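Serine acetyltransferase (Entamoeba histolytica, PDB 3Q1X) probably catalyses the transfer of an acetyl group to the hydroxyl of L-serine, a step in cysteine biosynthesis, and binds L-serine. Local coordinates at residues Y71-N80 with L142-E153; N241-G251 with I256-V266. All coordinates share one frame; numbering follows the deposited sequence.

Contact 1 (Y71-N80 with L142-E153); sequences YIKDSVTAYN and LYECGERYYCRE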
loop_
_atom_site.group_PDB
_atom_site.type_symbol
_atom_site.label_atom_id
_atom_site.label_comp_id
_atom_site.label_asym_id
_atom_site.label_seq_id
_atom_site.Cartn_x
_atom_site.Cartn_y
_atom_site.Cartn_z
ATOM N N TYR A 71 -25.126 5.923 3.825
ATOM C CA TYR A 71 -23.780 6.450 3.590
ATOM C C TYR A 71 -23.493 6.641 2.098
ATOM O O TYR A 71 -23.023 7.714 1.687
ATOM C CB TYR A 71 -22.725 5.551 4.246
ATOM C CG TYR A 71 -21.298 6.051 4.114
ATOM C CD1 TYR A 71 -20.702 6.805 5.126
ATOM C CD2 TYR A 71 -20.541 5.758 2.981
ATOM C CE1 TYR A 71 -19.379 7.263 5.005
ATOM C CE2 TYR A 71 -19.227 6.211 2.848
ATOM C CZ TYR A 71 -18.654 6.962 3.860
ATOM O OH TYR A 71 -17.354 7.405 3.721
ATOM N N ILE A 72 -23.798 5.621 1.290
ATOM C CA ILE A 72 -23.564 5.677 -0.160
ATOM C C ILE A 72 -24.474 6.721 -0.807
ATOM O O ILE A 72 -24.037 7.493 -1.667
ATOM C CB ILE A 72 -23.755 4.285 -0.858
ATOM C CG1 ILE A 72 -22.687 3.289 -0.392
ATOM C CG2 ILE A 72 -23.736 4.421 -2.394
ATOM C CD1 ILE A 72 -22.850 1.860 -0.943
ATOM N N LYS A 73 -25.743 6.735 -0.400
ATOM C CA LYS A 73 -26.673 7.746 -0.895
ATOM C C LYS A 73 -26.126 9.147 -0.636
ATOM O O LYS A 73 -26.102 9.984 -1.539
ATOM C CB LYS A 73 -28.058 7.595 -0.270
ATOM C CG LYS A 73 -29.141 8.415 -0.978
ATOM C CD LYS A 73 -30.486 8.265 -0.274
ATOM C CE LYS A 73 -30.484 8.990 1.068
ATOM N NZ LYS A 73 -31.017 8.121 2.159
ATOM N N ASP A 74 -25.662 9.389 0.590
ATOM C CA ASP A 74 -25.115 10.706 0.956
ATOM C C ASP A 74 -23.917 11.113 0.098
ATOM O O ASP A 74 -23.852 12.246 -0.392
ATOM C CB ASP A 74 -24.795 10.766 2.456
ATOM C CG ASP A 74 -26.054 10.915 3.315
ATOM O OD1 ASP A 74 -27.147 11.115 2.745
ATOM O OD2 ASP A 74 -25.957 10.834 4.558
ATOM N N SER A 75 -23.008 10.167 -0.123
ATOM C CA SER A 75 -21.822 10.400 -0.940
ATOM C C SER A 75 -22.143 10.562 -2.430
ATOM O O SER A 75 -21.593 11.440 -3.093
ATOM C CB SER A 75 -20.819 9.269 -0.729
ATOM O OG SER A 75 -20.371 9.246 0.618
ATOM N N VAL A 76 -23.047 9.740 -2.956
ATOM C CA VAL A 76 -23.448 9.899 -4.355
ATOM C C VAL A 76 -24.137 11.249 -4.563
ATOM O O VAL A 76 -23.890 11.912 -5.556
ATOM C CB VAL A 76 -24.330 8.729 -4.880
ATOM C CG1 VAL A 76 -24.826 9.020 -6.293
ATOM C CG2 VAL A 76 -23.542 7.436 -4.881
ATOM N N THR A 77 -24.987 11.652 -3.614
ATOM C CA THR A 77 -25.670 12.950 -3.693
ATOM C C THR A 77 -24.667 14.122 -3.730
ATOM O O THR A 77 -24.825 15.070 -4.516
ATOM C CB THR A 77 -26.648 13.133 -2.515
ATOM O OG1 THR A 77 -27.678 12.128 -2.585
ATOM C CG2 THR A 77 -27.287 14.518 -2.548
ATOM N N ALA A 78 -23.641 14.047 -2.888
ATOM C CA ALA A 78 -22.614 15.099 -2.821
ATOM C C ALA A 78 -21.954 15.367 -4.175
ATOM O O ALA A 78 -21.752 16.519 -4.552
ATOM C CB ALA A 78 -21.570 14.775 -1.758
ATOM N N TYR A 79 -21.651 14.297 -4.903
ATOM C CA TYR A 79 -20.982 14.386 -6.198
ATOM C C TYR A 79 -21.937 14.575 -7.374
ATOM O O TYR A 79 -21.531 15.015 -8.451
ATOM C CB TYR A 79 -20.163 13.123 -6.440
ATOM C CG TYR A 79 -18.878 13.041 -5.650
ATOM C CD1 TYR A 79 -17.725 13.697 -6.086
ATOM C CD2 TYR A 79 -18.815 12.294 -4.476
ATOM C CE1 TYR A 79 -16.544 13.595 -5.365
ATOM C CE2 TYR A 79 -17.655 12.199 -3.752
ATOM C CZ TYR A 79 -16.521 12.845 -4.201
ATOM O OH TYR A 79 -15.354 12.751 -3.484
ATOM N N ASN A 80 -23.204 14.237 -7.165
ATOM C CA ASN A 80 -24.189 14.248 -8.232
ATOM C C ASN A 80 -25.440 15.003 -7.790
ATOM O O ASN A 80 -25.387 16.222 -7.576
ATOM C CB ASN A 80 -24.503 12.812 -8.662
ATOM C CG ASN A 80 -23.260 12.044 -9.098
ATOM O OD1 ASN A 80 -22.879 12.067 -10.276
ATOM N ND2 ASN A 80 -22.624 11.352 -8.152
ATOM N N LEU A 142 -22.559 1.041 -9.184
ATOM C CA LEU A 142 -22.557 2.494 -9.305
ATOM C C LEU A 142 -22.094 2.948 -10.685
ATOM O O LEU A 142 -22.746 3.791 -11.312
ATOM C CB LEU A 142 -21.699 3.136 -8.215
ATOM C CG LEU A 142 -22.327 3.237 -6.826
ATOM C CD1 LEU A 142 -21.337 3.843 -5.862
ATOM C CD2 LEU A 142 -23.595 4.077 -6.876
ATOM N N TYR A 143 -20.987 2.383 -11.165
ATOM C CA TYR A 143 -20.470 2.736 -12.479
ATOM C C TYR A 143 -21.515 2.405 -13.547
ATOM O O TYR A 143 -21.789 3.213 -14.439
ATOM C CB TYR A 143 -19.138 2.028 -12.778
ATOM C CG TYR A 143 -18.465 2.547 -14.035
ATOM C CD1 TYR A 143 -17.549 3.603 -13.982
ATOM C CD2 TYR A 143 -18.776 2.006 -15.285
ATOM C CE1 TYR A 143 -16.945 4.093 -15.146
ATOM C CE2 TYR A 143 -18.192 2.489 -16.446
ATOM C CZ TYR A 143 -17.275 3.524 -16.375
ATOM O OH TYR A 143 -16.702 3.995 -17.533
ATOM N N GLU A 144 -22.116 1.228 -13.423
ATOM C CA GLU A 144 -23.166 0.810 -14.356
ATOM C C GLU A 144 -24.408 1.724 -14.357
ATOM O O GLU A 144 -25.149 1.744 -15.339
ATOM C CB GLU A 144 -23.541 -0.661 -14.135
ATOM C CG GLU A 144 -22.478 -1.630 -14.677
ATOM C CD GLU A 144 -22.806 -3.105 -14.454
ATOM O OE1 GLU A 144 -23.441 -3.455 -13.431
ATOM O OE2 GLU A 144 -22.403 -3.929 -15.305
ATOM N N CYS A 145 -24.626 2.483 -13.283
ATOM C CA CYS A 145 -25.706 3.486 -13.252
ATOM C C CYS A 145 -25.313 4.807 -13.905
ATOM O O CYS A 145 -26.151 5.714 -14.048
ATOM C CB CYS A 145 -26.166 3.759 -11.828
ATOM S SG CYS A 145 -26.781 2.355 -10.975
ATOM N N GLY A 146 -24.048 4.909 -14.305
ATOM C CA GLY A 146 -23.531 6.121 -14.940
ATOM C C GLY A 146 -22.751 7.044 -14.015
ATOM O O GLY A 146 -22.317 8.112 -14.432
ATOM N N GLU A 147 -22.569 6.630 -12.762
ATOM C CA GLU A 147 -21.845 7.412 -11.771
ATOM C C GLU A 147 -20.339 7.320 -12.039
ATOM O O GLU A 147 -19.838 6.263 -12.428
ATOM C CB GLU A 147 -22.215 6.951 -10.356
ATOM C CG GLU A 147 -22.124 8.034 -9.284
ATOM C CD GLU A 147 -20.710 8.266 -8.790
ATOM O OE1 GLU A 147 -19.946 7.278 -8.684
ATOM O OE2 GLU A 147 -20.355 9.433 -8.502
ATOM N N ARG A 148 -19.626 8.429 -11.852
ATOM C CA ARG A 148 -18.232 8.495 -12.269
ATOM C C ARG A 148 -17.285 9.045 -11.202
ATOM O O ARG A 148 -16.075 9.062 -11.401
ATOM C CB ARG A 148 -18.114 9.318 -13.562
ATOM C CG ARG A 148 -18.790 8.686 -14.794
ATOM C CD ARG A 148 -17.993 7.479 -15.272
ATOM N NE ARG A 148 -18.624 6.835 -16.420
ATOM C CZ ARG A 148 -19.598 5.930 -16.340
ATOM N NH1 ARG A 148 -20.070 5.556 -15.160
ATOM N NH2 ARG A 148 -20.106 5.404 -17.449
ATOM N N TYR A 149 -17.834 9.490 -10.079
ATOM C CA TYR A 149 -17.035 10.138 -9.044
ATOM C C TYR A 149 -16.890 9.315 -7.761
ATOM O O TYR A 149 -15.776 8.887 -7.397
ATOM C CB TYR A 149 -17.621 11.513 -8.727
ATOM C CG TYR A 149 -17.301 12.554 -9.783
ATOM C CD1 TYR A 149 -18.035 12.611 -10.968
ATOM C CD2 TYR A 149 -16.267 13.473 -9.602
ATOM C CE1 TYR A 149 -17.747 13.549 -11.952
ATOM C CE2 TYR A 149 -15.970 14.427 -10.589
ATOM C CZ TYR A 149 -16.720 14.449 -11.761
ATOM O OH TYR A 149 -16.456 15.374 -12.750
ATOM N N TYR A 150 -18.003 9.109 -7.060
ATOM C CA TYR A 150 -17.938 8.407 -5.782
ATOM C C TYR A 150 -17.469 6.949 -5.927
ATOM O O TYR A 150 -16.708 6.463 -5.082
ATOM C CB TYR A 150 -19.245 8.541 -4.967
ATOM C CG TYR A 150 -19.289 7.601 -3.785
ATOM C CD1 TYR A 150 -18.383 7.722 -2.723
ATOM C CD2 TYR A 150 -20.216 6.571 -3.744
ATOM C CE1 TYR A 150 -18.412 6.822 -1.649
ATOM C CE2 TYR A 150 -20.263 5.688 -2.683
ATOM C CZ TYR A 150 -19.365 5.810 -1.642
ATOM O OH TYR A 150 -19.432 4.907 -0.603
ATOM N N CYS A 151 -17.887 6.266 -7.001
ATOM C CA CYS A 151 -17.431 4.878 -7.241
ATOM C C CYS A 151 -15.908 4.801 -7.389
ATOM O O CYS A 151 -15.293 3.828 -6.956
ATOM C CB CYS A 151 -18.150 4.219 -8.437
ATOM S SG CYS A 151 -17.853 4.979 -10.078
ATOM N N ARG A 152 -15.299 5.839 -7.966
ATOM C CA ARG A 152 -13.843 5.919 -7.992
ATOM C C ARG A 152 -13.246 6.171 -6.602
ATOM O O ARG A 152 -12.238 5.557 -6.247
ATOM C CB ARG A 152 -13.348 6.968 -8.992
ATOM C CG ARG A 152 -11.826 7.129 -8.988
ATOM C CD ARG A 152 -11.079 5.889 -9.504
ATOM N NE ARG A 152 -9.626 6.101 -9.535
ATOM C CZ ARG A 152 -8.953 6.666 -10.538
ATOM N NH1 ARG A 152 -9.579 7.088 -11.634
ATOM N NH2 ARG A 152 -7.640 6.815 -10.444
ATOM N N GLU A 153 -13.875 7.055 -5.816
ATOM C CA GLU A 153 -13.412 7.356 -4.457
ATOM C C GLU A 153 -13.430 6.105 -3.582
ATOM O O GLU A 153 -12.487 5.831 -2.841
ATOM C CB GLU A 153 -14.275 8.441 -3.809
ATOM C CG GLU A 153 -13.765 8.910 -2.450
ATOM C CD GLU A 153 -14.409 10.213 -2.011
ATOM O OE1 GLU A 153 -15.656 10.310 -2.039
ATOM O OE2 GLU A 153 -13.668 11.140 -1.647
HETATM O O HOH W 1 -17.389 9.300 0.485
HETATM O O HOH W 2 -21.032 10.902 -11.712
#
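V76 and Y150 bring the backbones within 5.9 Å, CA to CA, and Y79 with Y149 is the neighbouring pair: the last turns of helix 59-79 lie against the start of helix 150-162 and the turn before it. That turn begins at G146, whose positive phi closes helix 128-144 in a Schellman motif. Y150 is a knob in a hole made by Y71, I72, S75 and V76. Its CG is anti to the backbone N (chi1 169°), and S75 CB sits over one face of its ring, offset toward the rim, in a CH-pi contact 3.6 Å from the Y150 ring centroid. The side chains of I72 and V76 run at about a right angle to that of Y150, I72 CG2 meeting CE2 and V76 CG2 meeting CD2, and Y150 OH, at the Y71 ring edge, hydrogen-bonds E37 of helix 36-45. All these helices belong to the helical domain preceding the left-handed beta-helix in serine acetyltransferases. E147, bent at chi2 (-81°), folds its carboxylate onto the opening turn of helix 150-162. E147 OE2 takes Y150 N (2.8 Å) on its syn lone pair, Y149 N from above the plane and N80 ND2 (3.0 Å, 165°) on its anti lone pair, while E147 OE1 accepts from C151 N; these donors probably favour a charged carboxylate. Y79 CD1 packs 3.4 Å from Y149 CB. Y79 OH bonds weakly to E153 OE1 (2.9 Å), and R125 of the second subunit grips both side chains.

Contact 2 (N241-G251 with I256-V266); sequences NIIVGSHVRIG and IDRDVDSNQTV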
loop_
_atom_site.group_PDB
_atom_site.type_symbol
_atom_site.label_atom_id
_atom_site.label_comp_id
_atom_site.label_asym_id
_atom_site.label_seq_id
_atom_site.Cartn_x
_atom_site.Cartn_y
_atom_site.Cartn_z
ATOM N N ASN A 241 -6.013 -2.121 -26.010
ATOM C CA ASN A 241 -7.279 -2.725 -26.394
ATOM C C ASN A 241 -7.006 -4.026 -27.148
ATOM O O ASN A 241 -7.143 -4.100 -28.373
ATOM C CB ASN A 241 -8.101 -1.748 -27.250
ATOM C CG ASN A 241 -9.455 -2.322 -27.668
ATOM O OD1 ASN A 241 -9.922 -3.329 -27.123
ATOM N ND2 ASN A 241 -10.087 -1.679 -28.648
ATOM N N ILE A 242 -6.613 -5.046 -26.393
ATOM C CA ILE A 242 -6.208 -6.331 -26.948
ATOM C C ILE A 242 -7.062 -7.441 -26.350
ATOM O O ILE A 242 -7.683 -7.257 -25.300
ATOM C CB ILE A 242 -4.704 -6.613 -26.694
ATOM C CG1 ILE A 242 -4.390 -6.574 -25.188
ATOM C CG2 ILE A 242 -3.831 -5.629 -27.492
ATOM C CD1 ILE A 242 -3.003 -7.060 -24.827
ATOM N N ILE A 243 -7.093 -8.591 -27.018
ATOM C CA ILE A 243 -7.886 -9.722 -26.551
ATOM C C ILE A 243 -6.990 -10.882 -26.141
ATOM O O ILE A 243 -6.158 -11.354 -26.923
ATOM C CB ILE A 243 -8.938 -10.177 -27.608
ATOM C CG1 ILE A 243 -9.988 -9.079 -27.811
ATOM C CG2 ILE A 243 -9.618 -11.473 -27.178
ATOM C CD1 ILE A 243 -10.821 -9.225 -29.062
ATOM N N VAL A 244 -7.152 -11.306 -24.892
ATOM C CA VAL A 244 -6.542 -12.530 -24.398
ATOM C C VAL A 244 -7.623 -13.615 -24.363
ATOM O O VAL A 244 -8.705 -13.427 -23.786
ATOM C CB VAL A 244 -5.894 -12.335 -23.001
ATOM C CG1 VAL A 244 -5.263 -13.629 -22.516
ATOM C CG2 VAL A 244 -4.852 -11.219 -23.035
ATOM N N GLY A 245 -7.337 -14.742 -25.005
ATOM C CA GLY A 245 -8.298 -15.835 -25.109
ATOM C C GLY A 245 -8.460 -16.602 -23.811
ATOM O O GLY A 245 -7.844 -16.260 -22.797
ATOM N N SER A 246 -9.286 -17.644 -23.846
ATOM C CA SER A 246 -9.507 -18.491 -22.679
ATOM C C SER A 246 -8.355 -19.474 -22.506
ATOM O O SER A 246 -7.569 -19.687 -23.435
ATOM C CB SER A 246 -10.847 -19.230 -22.779
ATOM O OG SER A 246 -11.937 -18.334 -22.608
ATOM N N HIS A 247 -8.249 -20.052 -21.309
ATOM C CA HIS A 247 -7.224 -21.056 -20.999
ATOM C C HIS A 247 -5.820 -20.591 -21.422
ATOM O O HIS A 247 -5.072 -21.320 -22.080
ATOM C CB HIS A 247 -7.593 -22.422 -21.609
ATOM C CG HIS A 247 -8.888 -22.982 -21.102
ATOM N ND1 HIS A 247 -10.087 -22.805 -21.761
ATOM C CD2 HIS A 247 -9.170 -23.719 -20.001
ATOM C CE1 HIS A 247 -11.052 -23.401 -21.084
ATOM N NE2 HIS A 247 -10.523 -23.963 -20.012
ATOM N N VAL A 248 -5.488 -19.358 -21.044
ATOM C CA VAL A 248 -4.183 -18.770 -21.317
ATOM C C VAL A 248 -3.380 -18.677 -20.016
ATOM O O VAL A 248 -3.910 -18.284 -18.977
ATOM C CB VAL A 248 -4.321 -17.367 -21.977
ATOM C CG1 VAL A 248 -2.987 -16.647 -22.031
ATOM C CG2 VAL A 248 -4.910 -17.492 -23.387
ATOM N N ARG A 249 -2.114 -19.076 -20.084
ATOM C CA ARG A 249 -1.175 -18.930 -18.975
ATOM C C ARG A 249 -0.147 -17.864 -19.352
ATOM O O ARG A 249 0.490 -17.953 -20.406
ATOM C CB ARG A 249 -0.480 -20.268 -18.684
ATOM C CG ARG A 249 -1.405 -21.369 -18.166
ATOM C CD ARG A 249 -0.900 -22.773 -18.542
ATOM N NE ARG A 249 -1.582 -23.832 -17.788
ATOM C CZ ARG A 249 -0.973 -24.768 -17.059
ATOM N NH1 ARG A 249 0.354 -24.813 -16.974
ATOM N NH2 ARG A 249 -1.699 -25.671 -16.411
ATOM N N ILE A 250 -0.006 -16.843 -18.510
ATOM C CA ILE A 250 0.967 -15.778 -18.759
ATOM C C ILE A 250 2.080 -15.811 -17.717
ATOM O O ILE A 250 1.814 -15.768 -16.513
ATOM C CB ILE A 250 0.295 -14.390 -18.794
ATOM C CG1 ILE A 250 -0.729 -14.332 -19.934
ATOM C CG2 ILE A 250 1.342 -13.288 -18.966
ATOM C CD1 ILE A 250 -1.857 -13.348 -19.703
ATOM N N GLY A 251 3.322 -15.890 -18.195
ATOM C CA GLY A 251 4.500 -16.004 -17.329
ATOM C C GLY A 251 4.925 -14.715 -16.651
ATOM O O GLY A 251 4.437 -13.626 -16.983
ATOM N N ILE A 256 2.934 -7.800 -22.624
ATOM C CA ILE A 256 1.973 -8.230 -23.649
ATOM C C ILE A 256 1.227 -7.058 -24.297
ATOM O O ILE A 256 0.500 -6.310 -23.637
ATOM C CB ILE A 256 1.024 -9.344 -23.124
ATOM C CG1 ILE A 256 1.844 -10.612 -22.844
ATOM C CG2 ILE A 256 -0.091 -9.633 -24.128
ATOM C CD1 ILE A 256 1.096 -11.720 -22.146
ATOM N N ASP A 257 1.427 -6.941 -25.607
ATOM C CA ASP A 257 1.099 -5.759 -26.389
ATOM C C ASP A 257 0.075 -6.073 -27.475
ATOM O O ASP A 257 -0.473 -5.166 -28.112
ATOM C CB ASP A 257 2.385 -5.280 -27.072
ATOM C CG ASP A 257 2.600 -3.788 -26.956
ATOM O OD1 ASP A 257 1.692 -3.068 -26.480
ATOM O OD2 ASP A 257 3.703 -3.335 -27.333
ATOM N N ARG A 258 -0.159 -7.364 -27.696
ATOM C CA ARG A 258 -0.992 -7.823 -28.800
ATOM C C ARG A 258 -1.866 -8.986 -28.347
ATOM O O ARG A 258 -1.628 -9.578 -27.289
ATOM C CB ARG A 258 -0.100 -8.225 -29.993
ATOM C CG ARG A 258 -0.814 -8.462 -31.345
ATOM C CD ARG A 258 -1.602 -7.240 -31.832
ATOM N NE ARG A 258 -3.047 -7.383 -31.628
ATOM C CZ ARG A 258 -3.924 -6.380 -31.688
ATOM N NH1 ARG A 258 -3.522 -5.137 -31.936
ATOM N NH2 ARG A 258 -5.216 -6.618 -31.495
ATOM N N ASP A 259 -2.879 -9.303 -29.153
ATOM C CA ASP A 259 -3.751 -10.453 -28.921
ATOM C C ASP A 259 -2.969 -11.718 -28.600
ATOM O O ASP A 259 -1.904 -11.974 -29.174
ATOM C CB ASP A 259 -4.652 -10.705 -30.138
ATOM C CG ASP A 259 -5.736 -9.647 -30.306
ATOM O OD1 ASP A 259 -5.784 -8.673 -29.522
ATOM O OD2 ASP A 259 -6.555 -9.793 -31.238
ATOM N N VAL A 260 -3.501 -12.489 -27.658
ATOM C CA VAL A 260 -2.970 -13.803 -27.327
ATOM C C VAL A 260 -4.116 -14.795 -27.460
ATOM O O VAL A 260 -5.139 -14.669 -26.783
ATOM C CB VAL A 260 -2.371 -13.850 -25.903
ATOM C CG1 VAL A 260 -1.886 -15.258 -25.568
ATOM C CG2 VAL A 260 -1.229 -12.848 -25.767
ATOM N N ASP A 261 -3.945 -15.769 -28.350
ATOM C CA ASP A 261 -5.003 -16.726 -28.652
ATOM C C ASP A 261 -5.222 -17.737 -27.530
ATOM O O ASP A 261 -4.327 -17.990 -26.722
ATOM C CB ASP A 261 -4.729 -17.435 -29.984
ATOM C CG ASP A 261 -4.753 -16.482 -31.171
ATOM O OD1 ASP A 261 -5.319 -15.368 -31.053
ATOM O OD2 ASP A 261 -4.207 -16.854 -32.230
ATOM N N SER A 262 -6.429 -18.300 -27.498
ATOM C CA SER A 262 -6.828 -19.300 -26.511
ATOM C C SER A 262 -5.889 -20.505 -26.450
ATOM O O SER A 262 -5.185 -20.806 -27.417
ATOM C CB SER A 262 -8.257 -19.774 -26.792
ATOM O OG SER A 262 -9.212 -18.793 -26.424
ATOM N N ASN A 263 -5.894 -21.178 -25.298
ATOM C CA ASN A 263 -5.131 -22.412 -25.063
ATOM C C ASN A 263 -3.634 -22.282 -25.365
ATOM O O ASN A 263 -3.086 -22.978 -26.229
ATOM C CB ASN A 263 -5.767 -23.610 -25.789
ATOM C CG ASN A 263 -7.247 -23.758 -25.481
ATOM O OD1 ASN A 263 -7.632 -24.422 -24.518
ATOM N ND2 ASN A 263 -8.084 -23.125 -26.293
ATOM N N GLN A 264 -2.990 -21.381 -24.627
ATOM C CA GLN A 264 -1.591 -21.023 -24.838
ATOM C C GLN A 264 -0.875 -20.749 -23.520
ATOM O O GLN A 264 -1.498 -20.325 -22.543
ATOM C CB GLN A 264 -1.497 -19.763 -25.703
ATOM C CG GLN A 264 -1.583 -19.993 -27.200
ATOM C CD GLN A 264 -1.022 -18.826 -27.993
ATOM O OE1 GLN A 264 -1.707 -18.245 -28.834
ATOM N NE2 GLN A 264 0.232 -18.471 -27.719
ATOM N N THR A 265 0.435 -20.993 -23.510
ATOM C CA THR A 265 1.316 -20.544 -22.434
ATOM C C THR A 265 2.353 -19.600 -23.027
ATOM O O THR A 265 3.037 -19.945 -23.994
ATOM C CB THR A 265 2.028 -21.720 -21.726
ATOM O OG1 THR A 265 1.055 -22.658 -21.255
ATOM C CG2 THR A 265 2.854 -21.224 -20.540
ATOM N N VAL A 266 2.461 -18.409 -22.444
ATOM C CA VAL A 266 3.387 -17.387 -22.923
ATOM C C VAL A 266 4.502 -17.137 -21.904
ATOM O O VAL A 266 4.234 -16.949 -20.714
ATOM C CB VAL A 266 2.648 -16.055 -23.240
ATOM C CG1 VAL A 266 3.597 -15.034 -23.858
ATOM C CG2 VAL A 266 1.464 -16.301 -24.172
#
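I243 and V260 join two successive coils of the left-handed beta-helix built from hexapeptide repeats, with 256-266 stacked on 241-251 so that residues about sixteen apart in sequence lie one over the other. Strands 248-250 and 264-266 run parallel, 8° between their directions.

Backbone bonds alternate between the coils. I243 O accepts from V260 N at 3.0 Å, and V260 O returns to G245 N; beyond the corner, S246 O takes N263 N. R249 N then binds Q264 O at 2.8 Å, followed by V266 N to R249 O and G251 N to V266 O.

Polar side chains take over where the backbones turn. I243 N points almost straight (171°) at D259 OD1, reaching it from above the carboxylate plane, and the same oxygen forms a salt bridge with R258 NH2 at 2.9 Å. S262 OG accepts a bent bond from S246 N (2.8 Å), just as S246 OG pairs with D228 N one coil earlier. H247 and N263, both with positive phi at this corner, lie side by side, ring and amide planes 12° apart; the ring of Y229 continues the series past H247.

Apolar side chains meet between the coils. V248 CG1 meets V260 CG1 at 4.0 Å, and I250 and I256 reach toward each other tip to tip, I250 CG2 being 3.6 Å from I256 CD1. I242 carries CG1 in the crowded position between N and the carbonyl carbon, which sends CD1 toward I256, while I242 CG2 lies over one face of the guanidinium of the exposed R258.

On the outer face R249 reaches Q210 O of the third subunit through NH2, and on the way R249 CD passes 3.3 Å from T265 OG1.

Overall arrangement
Contact 1 lies among the helices of the N-terminal half and contact 2 in the last coils of the beta-helix; they follow one another along the chain without touching, their centres 34 Å apart and their nearest atoms about 14 Å apart. Each also faces a different neighbour in the trimer: the second subunit lies against 71-80 and 142-153, the third against R249 of contact 2. The pocket holding L-serine includes A206, H208, R222 and H223, earlier in the beta-helix. Neither contact supplies these residues, but the side chain of N241 in contact 2 comes to about 10 Å from a bound serine and packs on K221, next to R222.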